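Local structure of N-terminus Plasma serine protease inhibitor (Homo sapiens, 3DY0) at residues E68-L71 against H72-F75; K238-Q241 against V242-L246. The protein inhibits serine proteases in a heparin-dependent manner, trapping them irreversibly through its reactive centre loop, and so helps to regulate proteolysis in plasma and other body fluids. All coordinates share one frame; numbering follows the deposited sequence.

Interaction 1. Residues E68-L71 against H72-F75; sequences EKEL and HRGF
E70 and R73 both leave the main chain with CG opposite the backbone N (chi1 177° and -172°), and later bends, at chi2 in the glutamate and chi3 in the arginine, bring their charged ends side by side. The result is an i to i+3 salt bridge on the exposed side of helix 65-81, helix D of the serpin fold. The guanidinium takes the carboxylate side-on, one nitrogen to each oxygen. NE of R73 donates almost straight to OE1 of E70 at 2.9 Å, with that oxygen in the guanidinium plane. NH1 of R73 reaches the syn lone pair of E70 OE2, also at 2.9 Å, though this oxygen is tilted from the plane. The two flat groups stand 42° apart, so the pairing is twisted. OE1 of Q77, one turn on, takes NH2 of R73 and further limits its rotation.

Turned inward, H72 lays its ring beside the preceding turn, where CD2 of H72 comes to 3.3 Å from E68 O. Y117 OH holds its ND1, while water 1 lies in the ring plane 2.8 Å from H72 NE2. Beyond this, K52 forms a salt bridge with E68. On the flank facing helices 49-58 and 33-45, L71 CD1 packs 3.8 Å from F75 CE2. Water 1 also donates to E68 OE2, at 2.9 Å.

Interaction 2. Residues K238-Q241 against V242-L246; sequences KMQQ and VENGL
Helix 239-245, helix G of the serpin fold, is barely two turns long, with K238 at its N-cap position and M239, Q240, E243 and N244 meeting across successive turns. The side-chain amide of Q240, folded back by its bend at chi2 (62°), is fixed at both of its polar atoms. Its NE2 donates to N244 OD1 at 2.9 Å; the acceptor lies in the amide plane of Q240, but the donor stands above the carbonyl plane of N244, well off a lone pair. On the other branch, water 2 gives one hydrogen to Q240 OE1 at 3.1 Å and another to E243 OE1 at 2.8 Å, bridging two side chains that cross at about a right angle.

M239 approaches the same glutamate along its aliphatic part, with SD of M239 3.8 Å from E243 CG. That methylene is also close to the main chain, 3.2 Å from M239 O. E243 is buried: Y17 OH on helix 12-23 binds its OE2, which also forms a salt bridge with a basic side chain of the bound peptide, so its charge is probably balanced inside the fold. At the start of the helix, L214 O takes Q241 NE2. NZ of K238 donates to Q241 OE1 at 3.3 Å, from above the amide carbonyl plane, while V242 CG2 lies 3.4 Å from K238 O.

Both contacts are i to i+3 and i to i+4 arrangements within single serpin helices, but the helices are different and the two sites do not touch; their nearest atoms are about 18 Å apart. Interaction 1 is largely a surface contact: its charge pair faces outward, and only H72 is buried. Interaction 2 is partly buried, with V242 and E243 against strand 228-234 and helix 12-23 respectively. A water bridges two side chains in each. In 68-75 a carboxylate and a guanidinium also pair directly, whereas in 238-246 the direct side-chain bonds go through amides, and buried E243 finds its direct polar partners outside the segments. Interaction 2 also lies near the bound heparin.

Interaction 1. Residues E68-L71 against H72-F75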
# COMPACT_ATOMS: atom_id res chain seq x y z
N GLU A 68 15.31 8.71 -12.84
CA GLU A 68 15.28 9.18 -11.45
C GLU A 68 14.52 10.50 -11.38
O GLU A 68 13.73 10.71 -10.47
CB GLU A 68 16.71 9.37 -10.95
CG GLU A 68 16.82 9.57 -9.44
CD GLU A 68 18.25 9.84 -8.99
OE1 GLU A 68 19.18 9.26 -9.59
OE2 GLU A 68 18.43 10.61 -8.03
N LYS A 69 14.78 11.38 -12.34
CA LYS A 69 14.10 12.67 -12.38
C LYS A 69 12.61 12.45 -12.58
O LYS A 69 11.78 13.10 -11.94
CB LYS A 69 14.66 13.52 -13.53
CG LYS A 69 13.93 14.84 -13.75
CD LYS A 69 14.47 15.55 -14.99
CE LYS A 69 13.68 16.81 -15.30
NZ LYS A 69 14.20 17.49 -16.52
N GLU A 70 12.27 11.53 -13.47
CA GLU A 70 10.87 11.22 -13.77
C GLU A 70 10.18 10.60 -12.57
O GLU A 70 8.98 10.80 -12.36
CB GLU A 70 10.79 10.27 -14.97
CG GLU A 70 9.37 9.82 -15.34
CD GLU A 70 8.41 10.98 -15.53
OE1 GLU A 70 8.81 12.01 -16.11
OE2 GLU A 70 7.24 10.85 -15.11
N LEU A 71 10.93 9.84 -11.78
CA LEU A 71 10.36 9.21 -10.59
C LEU A 71 9.79 10.29 -9.68
O LEU A 71 8.62 10.23 -9.28
CB LEU A 71 11.43 8.41 -9.84
CG LEU A 71 11.03 7.86 -8.46
CD1 LEU A 71 9.96 6.80 -8.62
CD2 LEU A 71 12.25 7.27 -7.76
N HIS A 72 10.62 11.27 -9.34
CA HIS A 72 10.19 12.34 -8.46
C HIS A 72 9.17 13.26 -9.11
O HIS A 72 8.22 13.69 -8.45
CB HIS A 72 11.40 13.15 -7.98
CG HIS A 72 12.41 12.33 -7.25
ND1 HIS A 72 12.11 11.60 -6.12
CD2 HIS A 72 13.73 12.11 -7.49
CE1 HIS A 72 13.19 10.97 -5.70
NE2 HIS A 72 14.19 11.26 -6.51
N ARG A 73 9.35 13.56 -10.39
CA ARG A 73 8.41 14.43 -11.10
C ARG A 73 7.03 13.79 -11.10
O ARG A 73 6.02 14.46 -10.90
CB ARG A 73 8.87 14.66 -12.54
CG ARG A 73 8.06 15.71 -13.29
CD ARG A 73 8.00 15.41 -14.78
NE ARG A 73 7.23 14.20 -15.05
CZ ARG A 73 5.92 14.08 -14.82
NH1 ARG A 73 5.30 12.94 -15.10
NH2 ARG A 73 5.23 15.10 -14.34
N GLY A 74 6.99 12.48 -11.33
CA GLY A 74 5.73 11.76 -11.35
C GLY A 74 5.01 11.82 -10.01
O GLY A 74 3.80 12.02 -9.96
N PHE A 75 5.76 11.64 -8.92
CA PHE A 75 5.16 11.68 -7.59
C PHE A 75 4.75 13.10 -7.23
O PHE A 75 3.74 13.29 -6.56
CB PHE A 75 6.14 11.13 -6.54
CG PHE A 75 6.07 9.63 -6.39
CD1 PHE A 75 4.85 8.98 -6.32
CD2 PHE A 75 7.24 8.88 -6.28
CE1 PHE A 75 4.78 7.59 -6.15
CE2 PHE A 75 7.18 7.49 -6.10
CZ PHE A 75 5.95 6.85 -6.04
O HOH W 1 16.66 10.22 -5.74

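Interaction 2. Residues K238-Q241 against V242-L246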
# COMPACT_ATOMS: atom_id res chain seq x y z
N LYS A 238 -5.34 -22.85 -7.43
CA LYS A 238 -4.44 -22.04 -8.23
C LYS A 238 -4.02 -20.68 -7.67
O LYS A 238 -3.48 -19.86 -8.41
CB LYS A 238 -5.04 -21.83 -9.63
CG LYS A 238 -5.22 -23.12 -10.43
CD LYS A 238 -3.89 -23.78 -10.74
CE LYS A 238 -4.06 -25.00 -11.64
NZ LYS A 238 -2.74 -25.56 -12.05
N MET A 239 -4.25 -20.44 -6.38
CA MET A 239 -3.84 -19.16 -5.80
C MET A 239 -2.34 -18.92 -5.93
O MET A 239 -1.92 -17.83 -6.29
CB MET A 239 -4.25 -19.07 -4.33
CG MET A 239 -3.73 -17.82 -3.61
SD MET A 239 -4.26 -16.24 -4.35
CE MET A 239 -5.88 -16.03 -3.57
N GLN A 240 -1.53 -19.94 -5.65
CA GLN A 240 -0.08 -19.79 -5.75
C GLN A 240 0.32 -19.45 -7.18
O GLN A 240 1.18 -18.59 -7.42
CB GLN A 240 0.62 -21.08 -5.31
CG GLN A 240 2.14 -20.97 -5.23
CD GLN A 240 2.59 -19.93 -4.22
OE1 GLN A 240 2.27 -20.02 -3.04
NE2 GLN A 240 3.35 -18.94 -4.68
N GLN A 241 -0.32 -20.12 -8.13
CA GLN A 241 -0.05 -19.89 -9.54
C GLN A 241 -0.38 -18.45 -9.93
O GLN A 241 0.36 -17.81 -10.67
CB GLN A 241 -0.88 -20.87 -10.39
CG GLN A 241 -0.72 -20.68 -11.89
CD GLN A 241 -1.29 -21.85 -12.66
OE1 GLN A 241 -0.78 -22.97 -12.59
NE2 GLN A 241 -2.37 -21.60 -13.40
N VAL A 242 -1.51 -17.95 -9.43
CA VAL A 242 -1.90 -16.58 -9.72
C VAL A 242 -0.91 -15.61 -9.08
O VAL A 242 -0.46 -14.67 -9.73
CB VAL A 242 -3.34 -16.29 -9.22
CG1 VAL A 242 -3.64 -14.80 -9.27
CG2 VAL A 242 -4.34 -17.05 -10.09
N GLU A 243 -0.55 -15.86 -7.83
CA GLU A 243 0.40 -14.99 -7.14
C GLU A 243 1.74 -14.95 -7.88
O GLU A 243 2.34 -13.88 -8.01
CB GLU A 243 0.61 -15.48 -5.70
CG GLU A 243 -0.63 -15.34 -4.82
CD GLU A 243 -0.43 -15.91 -3.43
OE1 GLU A 243 -0.03 -17.09 -3.33
OE2 GLU A 243 -0.67 -15.19 -2.44
N ASN A 244 2.19 -16.10 -8.37
CA ASN A 244 3.45 -16.14 -9.11
C ASN A 244 3.38 -15.35 -10.41
O ASN A 244 4.40 -14.84 -10.90
CB ASN A 244 3.85 -17.59 -9.42
CG ASN A 244 4.12 -18.41 -8.17
OD1 ASN A 244 4.54 -17.88 -7.14
ND2 ASN A 244 3.90 -19.72 -8.27
N GLY A 245 2.18 -15.24 -10.98
CA GLY A 245 2.01 -14.54 -12.23
C GLY A 245 1.70 -13.06 -12.14
O GLY A 245 1.67 -12.36 -13.15
N LEU A 246 1.47 -12.56 -10.93
CA LEU A 246 1.17 -11.14 -10.77
C LEU A 246 2.32 -10.28 -11.25
O LEU A 246 3.48 -10.56 -10.96
CB LEU A 246 0.88 -10.80 -9.31
CG LEU A 246 -0.33 -11.49 -8.67
CD1 LEU A 246 -0.41 -11.10 -7.21
CD2 LEU A 246 -1.61 -11.09 -9.41
O HOH W 2 2.39 -17.16 -1.83